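Local coordinates for Cgl0159-like domain-containing protein (Corynebacterium glutamicum, PDB 3FOK), which is of unknown function but folds as a TIM barrel of the Cgl0159-like family, a scaffold that most often carries enzymes, at residues A13-R18 with N68-L73; D50-G55 with T64-R69; G84-L89 with L294-I299; A253-W258 with V288-R293. One frame throughout, in Å; residues are numbered along the deposited sequence.

Contact 1: residues A13-R18 with N68-L73; sequences ALRRMR and NRYELL
R15 and Y70 meet across the groove between helices 8-20 and 69-81 through a single hydrogen bond, NH1 of R15 donating to OH of Y70, 3.0 Å away. The bond is nearly straight, with an N-H...O angle of 164°, and the phenol oxygen lies close to the guanidinium plane, at its edge. The two side chains cross at about a right angle, and the planes of guanidinium and ring stand 63° apart, so the groups do not stack. The arginine reaches this position by a fold in its chain: chi3 of -64° turns the guanidinium back, and its CG and CD methylenes also come up against the phenol oxygen. The CA-CB bond of Y70 leaves to one side of the partner helix; chi1 of -71°, with CG opposite the carbonyl carbon, carries the ring so that OH reaches R15. The other arm of the guanidinium, NH2, forms a salt bridge with E12, which holds the arginine from its own helix, while F11 meets the Y70 ring edge-to-face. Beside this polar bridge, CD2 of L14 touches CD1 of L73 at 4.3 Å, a light apolar contact. L14 also touches helix 92-100, and T236 of a second subunit packs on Y70. Long side chains thus join helix 8-20, which precedes the first barrel strand 44-48, to helix 69-81 in the outer helical layer of a TIM barrel.

Contact 2: residues D50-G55 with T64-R69; sequences DHPARG and TAMANR
The imidazole of H51 has the carboxylate oxygen OD2 of its neighbour D50 over one face, displaced toward the rim, while the selenomethionine M66 approaches the ring obliquely. The selenium lies 4.6 Å from the ring centroid and 37° off its normal, and the terminal methyl CE comes within 3.7 Å of ND1 of H51. At the edge of the R69 guanidinium, in its plane, lies the carbonyl oxygen of M66; P52 meets the same group from an oblique direction, its CB 4.0 Å from NH1 of R69. That guanidinium is held by a salt bridge from NH2 to D93. The M66 chain bends at chi3 (94°), which brings its methyl round to the pyrrolidine as well, CE standing 4.1 Å from CD of P52. P52 is thus met by M66 at CG and CD and by the R69 guanidinium at CB and CG, and no hydrogen bond crosses between the segments. On the side of 50-55, the amides of R54 and G55 bond back to the carbonyls of H51 and P52, shaping the short 3-10 turn. Van der Waals packing draws together the two ends of the long loop between strand 44-48 and helix 69-81, a beta-alpha loop at the C-terminal end of the barrel strands, the end where TIM barrels carry their active sites.

Contact 3: residues G84-L89 with L294-I299; sequences GVDGVL and LVHTDI
Polar groups dominate the meeting of D86 with H296, although no clear hydrogen bond joins them. Their side chains come from opposite directions, with the carboxylate and imidazole planes 58° apart; the exact edge-on approach is doubtful, because OD2 of D86 and CE1 of H296 are modelled too close. OD2 of D86 lies 3.5 Å from NE2 of H296 at an angle too poor for a bond. The charge of D86 is met by other partners: OD1 forms a salt bridge with R35, and OD2 accepts a hydrogen bond from the backbone N of F45. NE2 of H296 in turn gives a weak hydrogen bond to the carbonyl of K43, so both side chains find partners at the start of strand 44-48, K43 just before it and F45 within it. The remaining approach is between backbone and ring: the carbonyl oxygen of G84 stands 3.5 Å from ND1 of H296, oblique to the ring. Placing the ring there is a chi1 of -72°, which sets CG opposite the carbonyl carbon of H296. Around this meeting, H296 is the first residue to leave helical geometry after helix 284-295, while D86 immediately precedes strand 87-90, whose parallel neighbours are strands 44-48 and 108-112; V295, one residue before the imidazole, packs on L270 of strand 267-272.

Contact 4: residues A253-W258 with V288-R293; sequences ATFASW and VDTAAR
The tight part of the contact is the F255 ring, which takes the methyl group of T290 on one face. CG2 of T290 lies 3.5 Å from the ring centroid and only 13° off the ring normal, almost directly over the centre, a CH-pi contact. The methyl is directed there by the threonine's first torsion of -61°, which places CG2 opposite the backbone N; the hydroxyl points back into its own helix, where OG1 bonds to the carbonyl of A286. The two side chains cross at about a right angle. CE1 of F255 also comes to 4.2 Å from CB of A291, which fills in beside the threonine. This closest packing is on the partly exposed outer side. Toward the barrel the buried touch is the looser one: CZ3 of W258 reaches CB of A291 at 4.4 Å, the methyl lying at the edge of the indole near its plane. The indole is backed within its own helix by CG2 of T254, over one of its faces, and it leans on L270 and V272 of strand 267-272. The axes of segments 253-258 and 288-293 run nearly parallel, 10.9 Å apart at closest approach, with a crossing angle of -20°, and no hydrogen bond passes between them. These are neighbouring helices of the outer layer of a TIM barrel, joined in the chain through strand 267-272 as part of its repeating beta/alpha pattern.

How the contacts relate
Along the chain, contacts 1 and 2 come first and share N68 and R69, their centres 14 Å apart; L72 of one packs on P52 of the other, and both touch a second subunit. Contact 3 spans most of the barrel in sequence, and contact 4 is nested inside the loop it closes. These two also lie together, with centres 11 Å apart, and share helix 284-295; V85 packs on V288, and L294 on F255. Between the pairs, D50 of contact 2 touches L89 of contact 3, though their centres are 24 Å apart. Strand 87-90 follows helix 69-81, so one pair continues into the other, and strand 44-48 beside strand 267-272 closes the barrel.

Contact 1: residues A13-R18 with N68-L73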
loop_
_atom_site.group_PDB
_atom_site.type_symbol
_atom_site.label_atom_id
_atom_site.label_comp_id
_atom_site.label_asym_id
_atom_site.label_seq_id
_atom_site.Cartn_x
_atom_site.Cartn_y
_atom_site.Cartn_z
ATOM N N ALA A 13 20.148 1.139 37.993
ATOM C CA ALA A 13 18.820 0.562 38.149
ATOM C C ALA A 13 18.035 0.639 36.839
ATOM O O ALA A 13 17.339 -0.309 36.476
ATOM C CB ALA A 13 18.065 1.287 39.258
ATOM N N LEU A 14 18.146 1.768 36.136
ATOM C CA LEU A 14 17.454 1.964 34.859
ATOM C C LEU A 14 17.925 0.943 33.834
ATOM O O LEU A 14 17.119 0.231 33.247
ATOM C CB LEU A 14 17.702 3.383 34.329
ATOM C CG LEU A 14 17.347 3.739 32.875
ATOM C CD1 LEU A 14 15.866 3.530 32.600
ATOM C CD2 LEU A 14 17.723 5.190 32.617
ATOM N N ARG A 15 19.235 0.884 33.616
ATOM C CA ARG A 15 19.803 -0.072 32.670
ATOM C C ARG A 15 19.395 -1.468 33.094
ATOM O O ARG A 15 18.923 -2.275 32.293
ATOM C CB ARG A 15 21.334 -0.015 32.670
ATOM C CG ARG A 15 21.961 1.164 31.961
ATOM C CD ARG A 15 23.450 0.901 31.765
ATOM N NE ARG A 15 24.171 0.793 33.029
ATOM C CZ ARG A 15 24.756 1.815 33.644
ATOM N NH1 ARG A 15 24.708 3.027 33.112
ATOM N NH2 ARG A 15 25.389 1.626 34.793
ATOM N N ARG A 16 19.597 -1.738 34.376
ATOM C CA ARG A 16 19.287 -3.029 34.955
ATOM C C ARG A 16 17.800 -3.340 34.864
ATOM O O ARG A 16 17.404 -4.499 34.830
ATOM C CB ARG A 16 19.751 -3.053 36.407
ATOM C CG ARG A 16 19.730 -4.413 37.047
ATOM C CD ARG A 16 20.475 -4.398 38.371
ATOM N NE ARG A 16 21.907 -4.155 38.201
ATOM C CZ ARG A 16 22.820 -4.474 39.113
ATOM N NH1 ARG A 16 22.448 -5.046 40.255
ATOM N NH2 ARG A 16 24.106 -4.234 38.886
HETATM N N MSE A 17 16.971 -2.304 34.809
HETATM C CA MSE A 17 15.533 -2.522 34.720
HETATM C C MSE A 17 15.154 -2.967 33.312
HETATM O O MSE A 17 14.508 -4.000 33.134
HETATM C CB MSE A 17 14.761 -1.251 35.076
HETATM C CG MSE A 17 13.271 -1.497 35.232
HETATM SE SE MSE A 17 12.195 0.110 35.309
HETATM C CE MSE A 17 12.692 0.734 37.076
ATOM N N ARG A 18 15.560 -2.180 32.318
ATOM C CA ARG A 18 15.274 -2.484 30.921
ATOM C C ARG A 18 15.695 -3.905 30.565
ATOM O O ARG A 18 15.037 -4.585 29.774
ATOM C CB ARG A 18 16.012 -1.509 30.005
ATOM C CG ARG A 18 15.411 -0.116 29.920
ATOM C CD ARG A 18 16.305 0.789 29.080
ATOM N NE ARG A 18 15.555 1.857 28.431
ATOM C CZ ARG A 18 14.678 1.664 27.451
ATOM N NH1 ARG A 18 14.438 0.436 27.004
ATOM N NH2 ARG A 18 14.040 2.698 26.918
ATOM N N ASN A 68 25.622 11.882 23.895
ATOM C CA ASN A 68 25.718 11.201 25.180
ATOM C C ASN A 68 24.330 11.199 25.811
ATOM O O ASN A 68 23.873 12.216 26.335
ATOM C CB ASN A 68 26.721 11.924 26.085
ATOM C CG ASN A 68 26.913 11.230 27.420
ATOM O OD1 ASN A 68 28.001 11.270 28.000
ATOM N ND2 ASN A 68 25.854 10.597 27.922
ATOM N N ARG A 69 23.667 10.049 25.759
ATOM C CA ARG A 69 22.323 9.916 26.297
ATOM C C ARG A 69 22.238 10.121 27.808
ATOM O O ARG A 69 21.230 10.629 28.312
ATOM C CB ARG A 69 21.744 8.549 25.912
ATOM C CG ARG A 69 20.324 8.303 26.407
ATOM C CD ARG A 69 19.315 9.313 25.844
ATOM N NE ARG A 69 18.638 8.845 24.633
ATOM C CZ ARG A 69 18.964 9.208 23.396
ATOM N NH1 ARG A 69 19.968 10.053 23.186
ATOM N NH2 ARG A 69 18.272 8.737 22.365
ATOM N N TYR A 70 23.281 9.736 28.535
ATOM C CA TYR A 70 23.272 9.905 29.984
ATOM C C TYR A 70 23.277 11.380 30.367
ATOM O O TYR A 70 22.591 11.784 31.304
ATOM C CB TYR A 70 24.460 9.182 30.607
ATOM C CG TYR A 70 24.314 7.679 30.561
ATOM C CD1 TYR A 70 23.564 7.003 31.523
ATOM C CD2 TYR A 70 24.885 6.937 29.526
ATOM C CE1 TYR A 70 23.387 5.620 31.452
ATOM C CE2 TYR A 70 24.711 5.563 29.447
ATOM C CZ TYR A 70 23.963 4.911 30.408
ATOM O OH TYR A 70 23.787 3.550 30.322
ATOM N N GLU A 71 24.040 12.189 29.639
ATOM C CA GLU A 71 24.082 13.618 29.928
ATOM C C GLU A 71 22.780 14.257 29.471
ATOM O O GLU A 71 22.289 15.190 30.096
ATOM C CB GLU A 71 25.247 14.301 29.210
ATOM C CG GLU A 71 26.608 13.711 29.494
ATOM C CD GLU A 71 27.733 14.623 29.041
ATOM O OE1 GLU A 71 27.530 15.380 28.065
ATOM O OE2 GLU A 71 28.824 14.573 29.652
ATOM N N LEU A 72 22.226 13.751 28.375
ATOM C CA LEU A 72 20.975 14.281 27.853
ATOM C C LEU A 72 19.917 14.116 28.936
ATOM O O LEU A 72 19.172 15.045 29.236
ATOM C CB LEU A 72 20.544 13.519 26.598
ATOM C CG LEU A 72 19.611 14.227 25.604
ATOM C CD1 LEU A 72 18.980 13.187 24.692
ATOM C CD2 LEU A 72 18.524 15.000 26.333
ATOM N N LEU A 73 19.865 12.926 29.529
ATOM C CA LEU A 73 18.901 12.644 30.582
ATOM C C LEU A 73 19.132 13.529 31.806
ATOM O O LEU A 73 18.174 14.003 32.416
ATOM C CB LEU A 73 18.960 11.161 30.971
ATOM C CG LEU A 73 18.439 10.175 29.913
ATOM C CD1 LEU A 73 18.681 8.741 30.365
ATOM C CD2 LEU A 73 16.959 10.416 29.677
#

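Contact 2: residues D50-G55 with T64-R69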
loop_
_atom_site.group_PDB
_atom_site.type_symbol
_atom_site.label_atom_id
_atom_site.label_comp_id
_atom_site.label_asym_id
_atom_site.label_seq_id
_atom_site.Cartn_x
_atom_site.Cartn_y
_atom_site.Cartn_z
ATOM N N ASP A 50 13.526 15.420 21.228
ATOM C CA ASP A 50 13.251 14.351 20.270
ATOM C C ASP A 50 14.149 14.434 19.034
ATOM O O ASP A 50 13.903 13.753 18.034
ATOM C CB ASP A 50 11.777 14.371 19.830
ATOM C CG ASP A 50 11.395 15.646 19.103
ATOM O OD1 ASP A 50 10.410 15.615 18.338
ATOM O OD2 ASP A 50 12.066 16.679 19.302
ATOM N N HIS A 51 15.195 15.253 19.113
ATOM C CA HIS A 51 16.114 15.436 17.993
ATOM C C HIS A 51 17.001 14.232 17.650
ATOM O O HIS A 51 17.158 13.886 16.478
ATOM C CB HIS A 51 17.019 16.645 18.244
ATOM C CG HIS A 51 16.308 17.826 18.819
ATOM N ND1 HIS A 51 15.810 17.841 20.105
ATOM C CD2 HIS A 51 16.021 19.042 18.291
ATOM C CE1 HIS A 51 15.251 19.014 20.345
ATOM N NE2 HIS A 51 15.366 19.760 19.260
ATOM N N PRO A 52 17.606 13.588 18.663
ATOM C CA PRO A 52 18.474 12.436 18.400
ATOM C C PRO A 52 17.873 11.395 17.458
ATOM O O PRO A 52 18.511 10.980 16.488
ATOM C CB PRO A 52 18.724 11.872 19.794
ATOM C CG PRO A 52 18.696 13.092 20.652
ATOM C CD PRO A 52 17.494 13.834 20.112
ATOM N N ALA A 53 16.644 10.981 17.754
ATOM C CA ALA A 53 15.941 9.979 16.958
ATOM C C ALA A 53 15.835 10.348 15.482
ATOM O O ALA A 53 15.589 9.492 14.638
ATOM C CB ALA A 53 14.552 9.752 17.536
ATOM N N ARG A 54 16.019 11.624 15.172
ATOM C CA ARG A 54 15.937 12.079 13.794
ATOM C C ARG A 54 17.334 12.209 13.190
ATOM O O ARG A 54 17.499 12.691 12.067
ATOM C CB ARG A 54 15.206 13.421 13.730
ATOM C CG ARG A 54 14.754 13.773 12.339
ATOM C CD ARG A 54 14.162 15.162 12.254
ATOM N NE ARG A 54 14.553 15.761 10.984
ATOM C CZ ARG A 54 15.566 16.606 10.841
ATOM N NH1 ARG A 54 16.284 16.967 11.893
ATOM N NH2 ARG A 54 15.885 17.059 9.638
ATOM N N GLY A 55 18.334 11.769 13.947
ATOM C CA GLY A 55 19.707 11.834 13.483
ATOM C C GLY A 55 20.308 13.225 13.574
ATOM O O GLY A 55 21.229 13.559 12.823
ATOM N N THR A 64 29.304 15.416 19.633
ATOM C CA THR A 64 28.852 15.519 21.015
ATOM C C THR A 64 27.546 16.308 21.071
ATOM O O THR A 64 26.992 16.685 20.038
ATOM C CB THR A 64 29.921 16.197 21.871
ATOM N N ALA A 65 27.066 16.573 22.281
ATOM C CA ALA A 65 25.818 17.294 22.456
ATOM C C ALA A 65 24.718 16.363 21.974
ATOM O O ALA A 65 24.551 16.152 20.777
ATOM C CB ALA A 65 25.824 18.584 21.635
HETATM N N MSE A 66 23.983 15.795 22.922
HETATM C CA MSE A 66 22.889 14.874 22.629
HETATM C C MSE A 66 23.391 13.474 22.296
HETATM O O MSE A 66 22.664 12.497 22.466
HETATM C CB MSE A 66 22.017 15.422 21.493
HETATM C CG MSE A 66 21.583 16.869 21.732
HETATM SE SE MSE A 66 19.946 17.420 20.858
HETATM C CE MSE A 66 18.717 17.059 22.308
ATOM N N ALA A 67 24.636 13.370 21.839
ATOM C CA ALA A 67 25.213 12.069 21.513
ATOM C C ALA A 67 25.296 11.230 22.785
ATOM O O ALA A 67 25.065 10.024 22.764
ATOM C CB ALA A 67 26.604 12.240 20.906
ATOM N N ASN A 68 25.622 11.882 23.895
ATOM C CA ASN A 68 25.718 11.201 25.180
ATOM C C ASN A 68 24.330 11.199 25.811
ATOM O O ASN A 68 23.873 12.216 26.335
ATOM C CB ASN A 68 26.721 11.924 26.085
ATOM C CG ASN A 68 26.913 11.230 27.420
ATOM O OD1 ASN A 68 28.001 11.270 28.000
ATOM N ND2 ASN A 68 25.854 10.597 27.922
ATOM N N ARG A 69 23.667 10.049 25.759
ATOM C CA ARG A 69 22.323 9.916 26.297
ATOM C C ARG A 69 22.238 10.121 27.808
ATOM O O ARG A 69 21.230 10.629 28.312
ATOM C CB ARG A 69 21.744 8.549 25.912
ATOM C CG ARG A 69 20.324 8.303 26.407
ATOM C CD ARG A 69 19.315 9.313 25.844
ATOM N NE ARG A 69 18.638 8.845 24.633
ATOM C CZ ARG A 69 18.964 9.208 23.396
ATOM N NH1 ARG A 69 19.968 10.053 23.186
ATOM N NH2 ARG A 69 18.272 8.737 22.365
#

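Contact 3: residues G84-L89 with L294-I299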
loop_
_atom_site.group_PDB
_atom_site.type_symbol
_atom_site.label_atom_id
_atom_site.label_comp_id
_atom_site.label_asym_id
_atom_site.label_seq_id
_atom_site.Cartn_x
_atom_site.Cartn_y
_atom_site.Cartn_z
ATOM N N GLY A 84 8.103 25.677 37.111
ATOM C CA GLY A 84 7.681 26.318 35.881
ATOM C C GLY A 84 7.654 25.409 34.665
ATOM O O GLY A 84 6.961 25.709 33.694
ATOM N N VAL A 85 8.402 24.309 34.696
ATOM C CA VAL A 85 8.412 23.388 33.560
ATOM C C VAL A 85 7.269 22.383 33.697
ATOM O O VAL A 85 7.274 21.519 34.575
ATOM C CB VAL A 85 9.770 22.639 33.429
ATOM C CG1 VAL A 85 10.904 23.640 33.348
ATOM C CG2 VAL A 85 9.975 21.697 34.601
ATOM N N ASP A 86 6.287 22.508 32.815
ATOM C CA ASP A 86 5.117 21.646 32.839
ATOM C C ASP A 86 5.320 20.258 32.259
ATOM O O ASP A 86 4.604 19.327 32.621
ATOM C CB ASP A 86 3.967 22.339 32.111
ATOM C CG ASP A 86 3.629 23.682 32.720
ATOM O OD1 ASP A 86 3.081 23.704 33.844
ATOM O OD2 ASP A 86 3.922 24.710 32.077
ATOM N N GLY A 87 6.283 20.107 31.359
ATOM C CA GLY A 87 6.489 18.797 30.779
ATOM C C GLY A 87 7.637 18.654 29.802
ATOM O O GLY A 87 8.466 19.552 29.632
ATOM N N VAL A 88 7.660 17.507 29.137
ATOM C CA VAL A 88 8.710 17.191 28.185
ATOM C C VAL A 88 8.176 16.551 26.907
ATOM O O VAL A 88 7.153 15.867 26.919
ATOM C CB VAL A 88 9.744 16.239 28.839
ATOM C CG1 VAL A 88 9.025 15.051 29.465
ATOM C CG2 VAL A 88 10.750 15.761 27.811
ATOM N N LEU A 89 8.875 16.800 25.804
ATOM C CA LEU A 89 8.524 16.240 24.505
ATOM C C LEU A 89 9.652 15.313 24.096
ATOM O O LEU A 89 10.806 15.728 24.023
ATOM C CB LEU A 89 8.376 17.338 23.447
ATOM C CG LEU A 89 8.618 16.898 21.993
ATOM C CD1 LEU A 89 7.701 15.738 21.632
ATOM C CD2 LEU A 89 8.391 18.074 21.059
ATOM N N LEU A 294 9.318 33.377 32.099
ATOM C CA LEU A 294 8.863 34.141 30.946
ATOM C C LEU A 294 7.472 33.627 30.574
ATOM O O LEU A 294 6.628 34.376 30.084
ATOM C CB LEU A 294 9.836 33.936 29.782
ATOM C CG LEU A 294 10.282 35.149 28.962
ATOM C CD1 LEU A 294 10.599 36.330 29.869
ATOM C CD2 LEU A 294 11.508 34.760 28.147
ATOM N N VAL A 295 7.247 32.341 30.830
ATOM C CA VAL A 295 5.976 31.681 30.538
ATOM C C VAL A 295 5.018 31.780 31.723
ATOM O O VAL A 295 3.864 32.180 31.565
ATOM C CB VAL A 295 6.198 30.189 30.185
ATOM C CG1 VAL A 295 4.866 29.490 30.003
ATOM C CG2 VAL A 295 7.032 30.076 28.916
ATOM N N HIS A 296 5.492 31.393 32.903
ATOM C CA HIS A 296 4.674 31.477 34.108
ATOM C C HIS A 296 5.207 32.627 34.946
ATOM O O HIS A 296 6.117 32.453 35.754
ATOM C CB HIS A 296 4.735 30.177 34.912
ATOM C CG HIS A 296 4.003 29.042 34.270
ATOM N ND1 HIS A 296 4.596 28.199 33.352
ATOM C CD2 HIS A 296 2.716 28.650 34.368
ATOM C CE1 HIS A 296 3.697 27.339 32.913
ATOM N NE2 HIS A 296 2.548 27.586 33.508
ATOM N N THR A 297 4.637 33.807 34.736
ATOM C CA THR A 297 5.066 34.996 35.453
ATOM C C THR A 297 4.751 34.921 36.945
ATOM O O THR A 297 4.608 35.942 37.611
ATOM C CB THR A 297 4.428 36.262 34.845
ATOM O OG1 THR A 297 3.002 36.177 34.944
ATOM C CG2 THR A 297 4.820 36.398 33.380
ATOM N N ASP A 298 4.649 33.698 37.461
ATOM C CA ASP A 298 4.374 33.457 38.875
ATOM C C ASP A 298 3.352 34.399 39.501
ATOM O O ASP A 298 3.564 34.884 40.613
ATOM C CB ASP A 298 5.675 33.544 39.680
ATOM C CG ASP A 298 6.495 32.271 39.609
ATOM O OD1 ASP A 298 6.046 31.245 40.165
ATOM O OD2 ASP A 298 7.588 32.295 39.003
ATOM N N ILE A 299 2.244 34.661 38.808
ATOM C CA ILE A 299 1.226 35.554 39.364
ATOM C C ILE A 299 0.381 34.857 40.431
ATOM O O ILE A 299 0.689 33.692 40.762
ATOM C CB ILE A 299 0.276 36.125 38.270
ATOM C CG1 ILE A 299 0.572 35.494 36.904
ATOM C CG2 ILE A 299 0.425 37.639 38.206
ATOM C CD1 ILE A 299 -0.324 36.009 35.783
#

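Contact 4: residues A253-W258 with V288-R293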
loop_
_atom_site.group_PDB
_atom_site.type_symbol
_atom_site.label_atom_id
_atom_site.label_comp_id
_atom_site.label_asym_id
_atom_site.label_seq_id
_atom_site.Cartn_x
_atom_site.Cartn_y
_atom_site.Cartn_z
ATOM N N ALA A 253 18.819 38.518 23.143
ATOM C CA ALA A 253 17.939 38.923 22.054
ATOM C C ALA A 253 16.899 37.836 21.808
ATOM O O ALA A 253 15.733 38.130 21.532
ATOM C CB ALA A 253 18.752 39.168 20.789
ATOM N N THR A 254 17.329 36.580 21.913
ATOM C CA THR A 254 16.438 35.444 21.706
ATOM C C THR A 254 15.299 35.459 22.722
ATOM O O THR A 254 14.127 35.373 22.351
ATOM C CB THR A 254 17.202 34.104 21.828
ATOM O OG1 THR A 254 18.223 34.041 20.824
ATOM C CG2 THR A 254 16.255 32.931 21.650
ATOM N N PHE A 255 15.646 35.567 24.002
ATOM C CA PHE A 255 14.645 35.597 25.064
ATOM C C PHE A 255 13.677 36.765 24.884
ATOM O O PHE A 255 12.488 36.652 25.191
ATOM C CB PHE A 255 15.324 35.700 26.433
ATOM C CG PHE A 255 15.889 34.402 26.931
ATOM C CD1 PHE A 255 15.049 33.335 27.231
ATOM C CD2 PHE A 255 17.260 34.244 27.101
ATOM C CE1 PHE A 255 15.567 32.126 27.695
ATOM C CE2 PHE A 255 17.789 33.038 27.565
ATOM C CZ PHE A 255 16.941 31.978 27.863
ATOM N N ALA A 256 14.188 37.883 24.380
ATOM C CA ALA A 256 13.368 39.069 24.166
ATOM C C ALA A 256 12.311 38.842 23.091
ATOM O O ALA A 256 11.172 39.283 23.234
ATOM C CB ALA A 256 14.253 40.254 23.789
ATOM N N SER A 257 12.687 38.160 22.013
ATOM C CA SER A 257 11.745 37.893 20.933
ATOM C C SER A 257 10.629 36.969 21.417
ATOM O O SER A 257 9.476 37.111 21.006
ATOM C CB SER A 257 12.464 37.269 19.737
ATOM O OG SER A 257 13.075 36.041 20.089
ATOM N N TRP A 258 10.974 36.024 22.288
ATOM C CA TRP A 258 9.990 35.098 22.835
ATOM C C TRP A 258 9.019 35.878 23.708
ATOM O O TRP A 258 7.802 35.719 23.605
ATOM C CB TRP A 258 10.669 34.024 23.691
ATOM C CG TRP A 258 11.588 33.105 22.948
ATOM C CD1 TRP A 258 11.834 33.094 21.607
ATOM C CD2 TRP A 258 12.383 32.055 23.512
ATOM N NE1 TRP A 258 12.734 32.102 21.299
ATOM C CE2 TRP A 258 13.087 31.449 22.450
ATOM C CE3 TRP A 258 12.567 31.566 24.812
ATOM C CZ2 TRP A 258 13.962 30.378 22.646
ATOM C CZ3 TRP A 258 13.442 30.497 25.007
ATOM C CH2 TRP A 258 14.126 29.916 23.928
ATOM N N VAL A 288 16.787 27.520 31.852
ATOM C CA VAL A 288 15.425 27.038 32.041
ATOM C C VAL A 288 14.581 27.964 32.927
ATOM O O VAL A 288 13.380 28.120 32.688
ATOM C CB VAL A 288 15.421 25.607 32.631
ATOM C CG1 VAL A 288 13.992 25.112 32.795
ATOM C CG2 VAL A 288 16.193 24.667 31.711
ATOM N N ASP A 289 15.197 28.579 33.939
ATOM C CA ASP A 289 14.462 29.489 34.821
ATOM C C ASP A 289 14.019 30.737 34.069
ATOM O O ASP A 289 12.890 31.200 34.228
ATOM C CB ASP A 289 15.319 29.912 36.017
ATOM C CG ASP A 289 15.489 28.803 37.037
ATOM O OD1 ASP A 289 14.495 28.101 37.330
ATOM O OD2 ASP A 289 16.611 28.642 37.561
ATOM N N THR A 290 14.923 31.283 33.262
ATOM C CA THR A 290 14.628 32.469 32.471
ATOM C C THR A 290 13.362 32.195 31.671
ATOM O O THR A 290 12.354 32.900 31.810
ATOM C CB THR A 290 15.768 32.774 31.487
ATOM O OG1 THR A 290 16.973 33.028 32.218
ATOM C CG2 THR A 290 15.428 33.985 30.634
ATOM N N ALA A 291 13.428 31.158 30.840
ATOM C CA ALA A 291 12.306 30.756 30.005
ATOM C C ALA A 291 11.072 30.504 30.870
ATOM O O ALA A 291 9.971 30.964 30.553
ATOM C CB ALA A 291 12.668 29.496 29.225
ATOM N N ALA A 292 11.266 29.773 31.963
ATOM C CA ALA A 292 10.176 29.453 32.870
ATOM C C ALA A 292 9.460 30.699 33.379
ATOM O O ALA A 292 8.235 30.794 33.310
ATOM C CB ALA A 292 10.703 28.647 34.045
ATOM N N ARG A 293 10.232 31.650 33.894
ATOM C CA ARG A 293 9.667 32.879 34.439
ATOM C C ARG A 293 9.159 33.810 33.344
ATOM O O ARG A 293 8.615 34.881 33.619
ATOM C CB ARG A 293 10.708 33.567 35.333
ATOM C CG ARG A 293 11.037 32.724 36.581
ATOM C CD ARG A 293 12.203 33.259 37.416
ATOM N NE ARG A 293 13.454 33.330 36.662
ATOM C CZ ARG A 293 14.656 33.496 37.209
ATOM N NH1 ARG A 293 14.784 33.604 38.528
ATOM N NH2 ARG A 293 15.732 33.566 36.434
#